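Local coordinates for uncharacterized protein (PDB 5THE), which is a budding yeast Argonaute, represented here by its C-terminal lobe bound to RNA, and probably acts in RNA-guided cleavage of target RNA, at residues A81-N86 / S97-S102; S108-K111 / D116-V119; P265-G270 / K325-H330; N282-L287 / R501-F506. All coordinates share one frame; numbering follows the deposited sequence.

Interaction 1: A81-N86 / S97-S102; sequences AIFINN and SELDIS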
# COMPACT_ATOMS: atom_id res chain seq x y z
N ALA A 81 -10.99 19.63 12.41
CA ALA A 81 -10.81 20.12 11.06
C ALA A 81 -9.93 21.37 11.09
O ALA A 81 -10.12 22.26 11.91
CB ALA A 81 -12.17 20.44 10.43
N ILE A 82 -8.95 21.41 10.20
CA ILE A 82 -8.11 22.59 10.00
C ILE A 82 -8.24 22.96 8.53
O ILE A 82 -7.81 22.21 7.65
CB ILE A 82 -6.65 22.33 10.39
CG1 ILE A 82 -6.55 21.97 11.87
CG2 ILE A 82 -5.78 23.55 10.03
CD1 ILE A 82 -5.13 21.67 12.34
N PHE A 83 -8.86 24.10 8.27
CA PHE A 83 -9.06 24.56 6.90
C PHE A 83 -7.79 25.28 6.45
O PHE A 83 -7.44 26.34 6.98
CB PHE A 83 -10.28 25.48 6.81
CG PHE A 83 -10.72 25.77 5.41
CD1 PHE A 83 -10.16 26.81 4.69
CD2 PHE A 83 -11.70 25.00 4.81
CE1 PHE A 83 -10.56 27.07 3.39
CE2 PHE A 83 -12.11 25.26 3.51
CZ PHE A 83 -11.53 26.30 2.80
N ILE A 84 -7.10 24.70 5.48
CA ILE A 84 -5.89 25.30 4.93
C ILE A 84 -6.33 26.16 3.75
O ILE A 84 -6.68 25.64 2.69
CB ILE A 84 -4.87 24.24 4.52
CG1 ILE A 84 -4.54 23.34 5.73
CG2 ILE A 84 -3.60 24.91 3.96
CD1 ILE A 84 -3.79 24.05 6.92
N ASN A 85 -6.35 27.47 3.95
CA ASN A 85 -6.80 28.38 2.90
C ASN A 85 -5.62 28.69 1.98
O ASN A 85 -4.94 29.71 2.12
CB ASN A 85 -7.38 29.64 3.52
CG ASN A 85 -7.93 30.58 2.47
OD1 ASN A 85 -8.46 30.13 1.46
ND2 ASN A 85 -7.80 31.89 2.69
N ASN A 86 -5.35 27.78 1.04
CA ASN A 86 -4.22 27.99 0.14
C ASN A 86 -4.66 28.74 -1.12
O ASN A 86 -4.48 28.30 -2.25
CB ASN A 86 -3.53 26.66 -0.19
CG ASN A 86 -4.48 25.60 -0.72
OD1 ASN A 86 -5.66 25.59 -0.40
ND2 ASN A 86 -3.95 24.70 -1.54
N SER A 97 -20.07 27.49 8.12
CA SER A 97 -21.18 26.60 8.44
C SER A 97 -21.26 25.42 7.48
O SER A 97 -21.67 24.32 7.87
CB SER A 97 -22.51 27.37 8.46
OG SER A 97 -22.74 28.02 7.23
N GLU A 98 -20.84 25.61 6.23
CA GLU A 98 -20.78 24.47 5.32
C GLU A 98 -19.78 23.43 5.81
O GLU A 98 -20.04 22.22 5.72
CB GLU A 98 -20.45 24.93 3.91
CG GLU A 98 -21.69 25.34 3.11
CD GLU A 98 -21.37 25.88 1.73
OE1 GLU A 98 -20.19 25.82 1.31
OE2 GLU A 98 -22.30 26.38 1.07
N LEU A 99 -18.66 23.87 6.36
CA LEU A 99 -17.69 22.92 6.90
C LEU A 99 -18.22 22.24 8.16
O LEU A 99 -18.02 21.04 8.33
CB LEU A 99 -16.36 23.62 7.17
CG LEU A 99 -15.22 22.78 7.75
CD1 LEU A 99 -14.97 21.53 6.89
CD2 LEU A 99 -13.95 23.65 7.84
N ASP A 100 -18.89 22.98 9.04
CA ASP A 100 -19.55 22.37 10.19
C ASP A 100 -20.54 21.29 9.76
O ASP A 100 -20.58 20.19 10.33
CB ASP A 100 -20.27 23.43 11.02
CG ASP A 100 -19.32 24.33 11.74
OD1 ASP A 100 -18.25 23.83 12.15
OD2 ASP A 100 -19.62 25.53 11.88
N ILE A 101 -21.35 21.61 8.76
CA ILE A 101 -22.33 20.66 8.26
C ILE A 101 -21.63 19.42 7.71
O ILE A 101 -22.02 18.28 8.00
CB ILE A 101 -23.24 21.33 7.21
CG1 ILE A 101 -24.15 22.34 7.93
CG2 ILE A 101 -24.03 20.30 6.44
CD1 ILE A 101 -24.76 23.38 7.02
N SER A 102 -20.57 19.62 6.92
CA SER A 102 -19.87 18.48 6.34
C SER A 102 -19.22 17.62 7.41
O SER A 102 -19.20 16.39 7.30
CB SER A 102 -18.82 18.96 5.34
OG SER A 102 -19.45 19.46 4.17
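Two residues along the strand from Phe83, whose ring meets Leu99 of the helix, the amide nitrogen ND2 of Asn85 is gripped twice, by OD1 of Asn127 and by the carbonyl oxygen of Thr89, while OD1 of Asn85 pairs with Arg192. These bonds fix Asn85; the contact with the helix itself is wholly apolar. Leu99 carries it with a single methyl. Its CG stands anti to the backbone N (chi1 180°), which extends the branch straight from the helix toward the sheet, and CD2 comes within 4.0 Å of CD2 of Phe83. The methyl meets the phenyl ring obliquely. The same Leu99 CD2 also lies 4.5 Å from CB of Ala81, so that it reaches two strand residues whose side chains start on one side of the strand. All three residues are buried, yet the two segments cover little of each other, and much of the packing round Leu99 comes from elsewhere. Trp220 of helix 220-223 meets the Phe83 ring edge-to-face and also touches Leu99, and Pro123 packs on Leu99 as well. Helix 95-111 thus lies against strand 77-85, which runs between strands 124-127 and 185-191 in a parallel sheet.

Interaction 2: S108-K111 / D116-V119; sequences SDVK and DFNV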
# COMPACT_ATOMS: atom_id res chain seq x y z
N SER A 108 -21.48 11.14 11.29
CA SER A 108 -22.60 10.20 11.37
C SER A 108 -22.52 9.18 10.24
O SER A 108 -22.86 8.01 10.45
CB SER A 108 -23.93 10.95 11.35
OG SER A 108 -24.09 11.68 10.15
N ASP A 109 -22.07 9.59 9.05
CA ASP A 109 -21.84 8.63 7.97
C ASP A 109 -20.92 7.49 8.41
O ASP A 109 -21.22 6.31 8.22
CB ASP A 109 -21.24 9.33 6.75
CG ASP A 109 -22.29 9.97 5.85
OD1 ASP A 109 -23.50 9.76 6.09
OD2 ASP A 109 -21.90 10.66 4.88
N VAL A 110 -19.78 7.83 9.01
CA VAL A 110 -18.75 6.83 9.25
C VAL A 110 -19.00 6.07 10.54
O VAL A 110 -18.43 4.98 10.72
CB VAL A 110 -17.33 7.45 9.23
CG1 VAL A 110 -17.12 8.25 7.95
CG2 VAL A 110 -17.07 8.32 10.45
N LYS A 111 -19.85 6.59 11.42
CA LYS A 111 -20.29 5.82 12.57
C LYS A 111 -20.86 4.47 12.14
O LYS A 111 -20.61 3.45 12.78
CB LYS A 111 -21.33 6.60 13.38
CG LYS A 111 -21.50 6.07 14.80
CD LYS A 111 -22.59 6.80 15.58
CE LYS A 111 -22.57 6.37 17.05
NZ LYS A 111 -21.19 6.47 17.63
N ASP A 116 -16.15 6.03 15.46
CA ASP A 116 -16.88 7.01 16.26
C ASP A 116 -15.97 8.22 16.46
O ASP A 116 -14.98 8.15 17.20
CB ASP A 116 -17.30 6.37 17.59
CG ASP A 116 -18.11 7.31 18.47
OD1 ASP A 116 -18.73 8.26 17.94
OD2 ASP A 116 -18.13 7.07 19.70
N PHE A 117 -16.29 9.31 15.77
CA PHE A 117 -15.57 10.57 15.89
C PHE A 117 -16.39 11.57 16.67
O PHE A 117 -17.62 11.62 16.56
CB PHE A 117 -15.23 11.18 14.53
CG PHE A 117 -14.04 10.57 13.87
CD1 PHE A 117 -12.79 10.64 14.46
CD2 PHE A 117 -14.15 9.96 12.64
CE1 PHE A 117 -11.69 10.09 13.85
CE2 PHE A 117 -13.04 9.41 12.02
CZ PHE A 117 -11.82 9.47 12.62
N ASN A 118 -15.70 12.40 17.44
CA ASN A 118 -16.26 13.58 18.07
C ASN A 118 -15.77 14.77 17.25
O ASN A 118 -14.56 15.02 17.17
CB ASN A 118 -15.79 13.66 19.53
CG ASN A 118 -16.16 14.97 20.23
OD1 ASN A 118 -16.87 15.82 19.69
ND2 ASN A 118 -15.67 15.12 21.45
N VAL A 119 -16.70 15.48 16.60
CA VAL A 119 -16.33 16.60 15.72
C VAL A 119 -16.82 17.91 16.31
O VAL A 119 -17.11 18.86 15.58
CB VAL A 119 -16.90 16.42 14.30
CG1 VAL A 119 -16.32 15.19 13.62
CG2 VAL A 119 -18.42 16.33 14.35
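Asp116 faces Lys111 across the turn that follows the helix, and its side chain can be followed atom by atom against the lysine ammonium. CB lies 3.9 Å from NZ of Lys111, with CG closer at 3.3 Å. At the tip, OD1 takes the salt bridge from Lys111 NZ at 3.1 Å, whereas OD2 stands back at 3.7 Å from the same nitrogen. The ammonium sits above the plane of the carboxylate, almost directly over OD1, instead of beside an oxygen within that plane. This approach from above the plane is consistent with the weakness of the hydrogen bond within the salt bridge, with the attraction probably mostly electrostatic. The two side chains run alongside each other in the same direction, and only the last torsion of Lys111 is bent (chi4 51°), turning NZ over the carboxylate. OD1 has a second partner in NE2 of Gln76, which would help hold the carboxylate in place.

Deeper in, the contact turns apolar. Val110 brings its CG2 methyl to 4.0 Å from CD2 of Phe117, arriving at the edge of the phenyl ring near its plane. Val235 of helix 228-241 touches both Val110 and Phe117, closing this buried side. A charged pair at the rim and an aliphatic-aromatic pair beneath it therefore bracket the tight return from helix to strand. Strand 117-118 then pairs in parallel with strand 77-85, making this the second connection of a beta-alpha-beta unit, consistent with the Rossmann-like MID domain of Argonautes.

Interaction 3: P265-G270 / K325-H330; sequences PILVLG and KIYQKH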
# COMPACT_ATOMS: atom_id res chain seq x y z
N PRO A 265 2.63 -16.55 11.21
CA PRO A 265 2.37 -15.94 9.90
C PRO A 265 3.66 -15.57 9.20
O PRO A 265 4.65 -15.19 9.83
CB PRO A 265 1.55 -14.69 10.25
CG PRO A 265 1.97 -14.35 11.63
CD PRO A 265 2.17 -15.70 12.31
N ILE A 266 3.66 -15.74 7.88
CA ILE A 266 4.80 -15.32 7.08
C ILE A 266 4.95 -13.81 7.20
O ILE A 266 3.96 -13.07 7.25
CB ILE A 266 4.61 -15.76 5.62
CG1 ILE A 266 4.56 -17.28 5.54
CG2 ILE A 266 5.72 -15.21 4.71
CD1 ILE A 266 4.04 -17.79 4.20
N LEU A 267 6.19 -13.35 7.30
CA LEU A 267 6.47 -11.93 7.24
C LEU A 267 6.47 -11.52 5.77
O LEU A 267 7.33 -11.96 4.99
CB LEU A 267 7.81 -11.62 7.90
CG LEU A 267 8.33 -10.20 7.66
CD1 LEU A 267 7.37 -9.20 8.28
CD2 LEU A 267 9.73 -10.02 8.20
N VAL A 268 5.49 -10.72 5.37
CA VAL A 268 5.34 -10.29 3.99
C VAL A 268 5.89 -8.87 3.90
O VAL A 268 5.45 -7.99 4.64
CB VAL A 268 3.88 -10.35 3.51
CG1 VAL A 268 3.77 -9.84 2.09
CG2 VAL A 268 3.33 -11.79 3.62
N LEU A 269 6.85 -8.67 2.99
CA LEU A 269 7.52 -7.40 2.81
C LEU A 269 7.24 -6.83 1.43
O LEU A 269 7.11 -7.57 0.45
CB LEU A 269 9.04 -7.54 2.95
CG LEU A 269 9.62 -8.17 4.21
CD1 LEU A 269 11.07 -8.48 3.92
CD2 LEU A 269 9.48 -7.20 5.38
N GLY A 270 7.20 -5.51 1.35
CA GLY A 270 7.16 -4.82 0.08
C GLY A 270 8.20 -3.72 0.04
O GLY A 270 8.36 -2.98 1.01
N LYS A 325 11.11 -6.26 14.80
CA LYS A 325 10.65 -5.80 16.11
C LYS A 325 9.14 -5.73 16.18
O LYS A 325 8.53 -6.18 17.15
CB LYS A 325 11.24 -4.41 16.41
CG LYS A 325 12.67 -4.41 16.91
CD LYS A 325 13.17 -2.96 17.03
CE LYS A 325 14.42 -2.86 17.87
NZ LYS A 325 14.88 -1.44 18.05
N ILE A 326 8.51 -5.16 15.16
CA ILE A 326 7.06 -5.02 15.16
C ILE A 326 6.41 -6.38 15.06
O ILE A 326 5.45 -6.69 15.79
CB ILE A 326 6.60 -4.08 14.03
CG1 ILE A 326 7.25 -2.70 14.21
CG2 ILE A 326 5.08 -3.98 14.04
CD1 ILE A 326 7.01 -1.74 13.04
N TYR A 327 6.92 -7.23 14.16
CA TYR A 327 6.38 -8.59 14.07
C TYR A 327 6.43 -9.27 15.42
O TYR A 327 5.45 -9.91 15.86
CB TYR A 327 7.17 -9.40 13.04
CG TYR A 327 6.68 -10.82 12.89
CD1 TYR A 327 7.01 -11.81 13.82
CD2 TYR A 327 5.90 -11.18 11.80
CE1 TYR A 327 6.57 -13.12 13.68
CE2 TYR A 327 5.44 -12.49 11.65
CZ TYR A 327 5.79 -13.45 12.58
OH TYR A 327 5.34 -14.73 12.41
N GLN A 328 7.57 -9.16 16.10
CA GLN A 328 7.76 -9.87 17.36
C GLN A 328 6.76 -9.42 18.42
O GLN A 328 6.25 -10.24 19.19
CB GLN A 328 9.19 -9.66 17.85
CG GLN A 328 9.45 -10.26 19.22
CD GLN A 328 10.89 -10.14 19.61
OE1 GLN A 328 11.49 -9.07 19.49
NE2 GLN A 328 11.49 -11.26 20.00
N LYS A 329 6.46 -8.11 18.48
CA LYS A 329 5.51 -7.60 19.47
C LYS A 329 4.13 -8.19 19.27
O LYS A 329 3.38 -8.36 20.25
CB LYS A 329 5.44 -6.08 19.41
CG LYS A 329 6.74 -5.36 19.71
CD LYS A 329 6.51 -3.85 19.82
CE LYS A 329 7.71 -3.03 19.35
NZ LYS A 329 8.92 -3.21 20.21
N HIS A 330 3.76 -8.54 18.04
CA HIS A 330 2.44 -9.06 17.75
C HIS A 330 2.37 -10.58 17.71
O HIS A 330 1.30 -11.13 17.45
CB HIS A 330 1.93 -8.47 16.42
CG HIS A 330 1.56 -7.03 16.52
ND1 HIS A 330 2.47 -6.01 16.37
CD2 HIS A 330 0.37 -6.43 16.80
CE1 HIS A 330 1.86 -4.85 16.53
NE2 HIS A 330 0.59 -5.08 16.79
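A chi1 of 180° in Tyr327 sets CG opposite the backbone nitrogen and sends the ring straight out from the helix, and the phenol ends at Pro265 in the neighbouring strand region. There the hydroxyl OH donates to the carbonyl O of Pro265 at 2.7 Å. The donor lies in the carbonyl plane on a lone pair, with a C=O...OH angle of 138°, a favourable setting for a short bond. The proline ring packs beside the same group: its CD is 3.3 Å from the Tyr327 hydroxyl oxygen, and CG comes to 3.9 Å from CE2. Nearer the root of the tyrosine, Leu267 CD1 touches CD2 at 4.3 Å, meeting the aromatic ring obliquely. A phenylalanine here would probably leave the buried Pro265 carbonyl without its hydroxyl donor, lose the contact of the proline CD with that oxygen and leave the end of the ring less firmly fixed.

The helix end carries a lock of its own: ND1 of His330 donates to O of Ile326 at 3.1 Å, the acceptor lying in the imidazole plane, and the His330 ring stacks on Tyr291. Pro336 also touches Tyr327. Through Tyr327, helix 320-329 packs on strand 264-274, next to its parallel neighbour 339-344, as expected for the helix that precedes the fourth strand in the RNase H-like fold of PIWI domains.

Interaction 4: N282-L287 / R501-F506; sequences NSIASL and RATCFF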
# COMPACT_ATOMS: atom_id res chain seq x y z
N ASN A 282 19.56 11.83 -4.99
CA ASN A 282 19.63 10.41 -4.70
C ASN A 282 18.23 9.80 -4.72
O ASN A 282 17.23 10.48 -4.45
CB ASN A 282 20.28 10.16 -3.34
CG ASN A 282 21.78 10.43 -3.34
OD1 ASN A 282 22.35 10.91 -4.33
ND2 ASN A 282 22.44 10.12 -2.22
N SER A 283 18.17 8.52 -5.03
CA SER A 283 16.91 7.82 -5.03
C SER A 283 16.44 7.54 -3.60
O SER A 283 17.19 7.66 -2.62
CB SER A 283 17.04 6.54 -5.85
OG SER A 283 17.42 6.86 -7.16
N ILE A 284 15.17 7.16 -3.48
CA ILE A 284 14.53 6.87 -2.20
C ILE A 284 13.99 5.45 -2.26
O ILE A 284 13.32 5.08 -3.22
CB ILE A 284 13.40 7.87 -1.89
CG1 ILE A 284 13.95 9.28 -1.82
CG2 ILE A 284 12.68 7.49 -0.58
CD1 ILE A 284 12.92 10.37 -1.58
N ALA A 285 14.30 4.66 -1.23
CA ALA A 285 13.81 3.29 -1.11
C ALA A 285 12.91 3.19 0.12
O ALA A 285 13.10 3.91 1.10
CB ALA A 285 14.96 2.27 -0.99
N SER A 286 11.94 2.29 0.05
CA SER A 286 11.04 2.02 1.17
C SER A 286 10.91 0.52 1.35
O SER A 286 11.14 -0.26 0.43
CB SER A 286 9.67 2.66 0.95
OG SER A 286 9.00 2.01 -0.11
N LEU A 287 10.58 0.12 2.57
CA LEU A 287 10.36 -1.28 2.90
C LEU A 287 9.23 -1.32 3.92
O LEU A 287 9.37 -0.78 5.01
CB LEU A 287 11.62 -1.93 3.48
CG LEU A 287 11.43 -3.40 3.87
CD1 LEU A 287 11.23 -4.26 2.62
CD2 LEU A 287 12.59 -3.95 4.75
N ARG A 501 5.41 9.19 -0.25
CA ARG A 501 5.36 10.07 0.91
C ARG A 501 6.76 10.50 1.33
O ARG A 501 6.96 11.65 1.74
CB ARG A 501 4.64 9.38 2.07
CG ARG A 501 4.62 10.24 3.36
CD ARG A 501 3.90 11.58 3.11
NE ARG A 501 2.65 11.33 2.41
CZ ARG A 501 1.54 10.92 3.00
NH1 ARG A 501 1.51 10.76 4.31
NH2 ARG A 501 0.46 10.65 2.27
N ALA A 502 7.73 9.59 1.26
CA ALA A 502 9.10 9.97 1.58
C ALA A 502 9.62 11.04 0.62
O ALA A 502 10.40 11.90 1.02
CB ALA A 502 10.00 8.73 1.55
N THR A 503 9.17 10.99 -0.64
CA THR A 503 9.50 12.04 -1.61
C THR A 503 8.90 13.38 -1.20
O THR A 503 9.58 14.41 -1.28
CB THR A 503 9.01 11.61 -2.99
OG1 THR A 503 9.62 10.37 -3.35
CG2 THR A 503 9.34 12.66 -4.04
N CYS A 504 7.64 13.39 -0.75
CA CYS A 504 7.07 14.60 -0.14
C CYS A 504 8.02 15.19 0.90
O CYS A 504 8.28 16.40 0.90
CB CYS A 504 5.73 14.30 0.52
SG CYS A 504 4.44 13.78 -0.60
N PHE A 505 8.51 14.35 1.81
CA PHE A 505 9.39 14.84 2.86
C PHE A 505 10.67 15.42 2.27
O PHE A 505 11.12 16.50 2.68
CB PHE A 505 9.74 13.72 3.84
CG PHE A 505 8.56 13.10 4.54
CD1 PHE A 505 7.39 13.81 4.72
CD2 PHE A 505 8.64 11.80 5.02
CE1 PHE A 505 6.30 13.23 5.38
CE2 PHE A 505 7.57 11.21 5.68
CZ PHE A 505 6.40 11.94 5.86
N PHE A 506 11.27 14.71 1.31
CA PHE A 506 12.50 15.19 0.69
C PHE A 506 12.27 16.54 0.03
O PHE A 506 13.04 17.49 0.23
CB PHE A 506 12.99 14.17 -0.34
CG PHE A 506 14.28 14.56 -1.03
CD1 PHE A 506 14.29 15.48 -2.06
CD2 PHE A 506 15.48 13.97 -0.65
CE1 PHE A 506 15.46 15.83 -2.69
CE2 PHE A 506 16.65 14.32 -1.28
CZ PHE A 506 16.65 15.25 -2.30
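Apolar packing makes up most of this contact, and Ile284 makes every close contact from the strand. Two branches do the touching. CG2 stands anti to the backbone N and meets the CB methyl of Ala502 at 3.6 Å, a methyl-on-methyl contact. The other branch leaves anti to the carbonyl carbon (chi1 -60°) and continues extended, which carries CD1 along the helix to 4.0 Å from CB of Phe506. That CB is the nearest atom of Phe506; relative to the ring the methyl lies obliquely. Ile284 thus spans one helical turn, with Ala502 under one branch and Phe506 under the other.

Between these two, the contact is of mixed character. Ile284 CD1 lies 3.7 Å from OG1 of Thr503 and 3.8 Å from its CA. The hydroxyl makes no polar bond to the isoleucine; it is engaged with the carbonyl oxygen of Cys499 in its own helix.

Polar bonds lie beside the contact without bridging its two segments directly. Arg501, one residue before Ala502, has its charge paired with Asp208 and makes a long, weak ion pair with a phosphate of the bound RNA. The strand and helix segments run at 139° to each other with axes 9.1 Å apart, a spacing bridged here by the Ile284 side chain. The chemistry therefore implies that steric fit joins these two segments on the sheet of the PIWI domain, while the bond from Ser286 OG to the carbonyl of Ala495, about two turns earlier in helix 490-515, adds a polar tie between the same strand and helix.

How the interactions relate
From the N terminus, interaction 1 closes a loop between strand 77-85 and helix 95-111; ten residues separate its segments 81-86 and 97-102. Interaction 2 follows in series on the same helix and closes the turn into strand 117-118, the parallel neighbour of 77-85, with four residues separating 108-111 from 116-119; together they bind one helix to the sheet at two levels, with centres about 16 Å apart. Interactions 3 and 4 lie later, within the PIWI domain, and cross: 282-287 falls between 265-270 and 325-330, whereas its partner 501-506 comes far downstream. Their strands are antiparallel neighbours, and the contacts touch where Leu287 CD1 lies 3.5 Å from Gly270 O. They thus fasten helices 320-329 and 490-515 to one sheet.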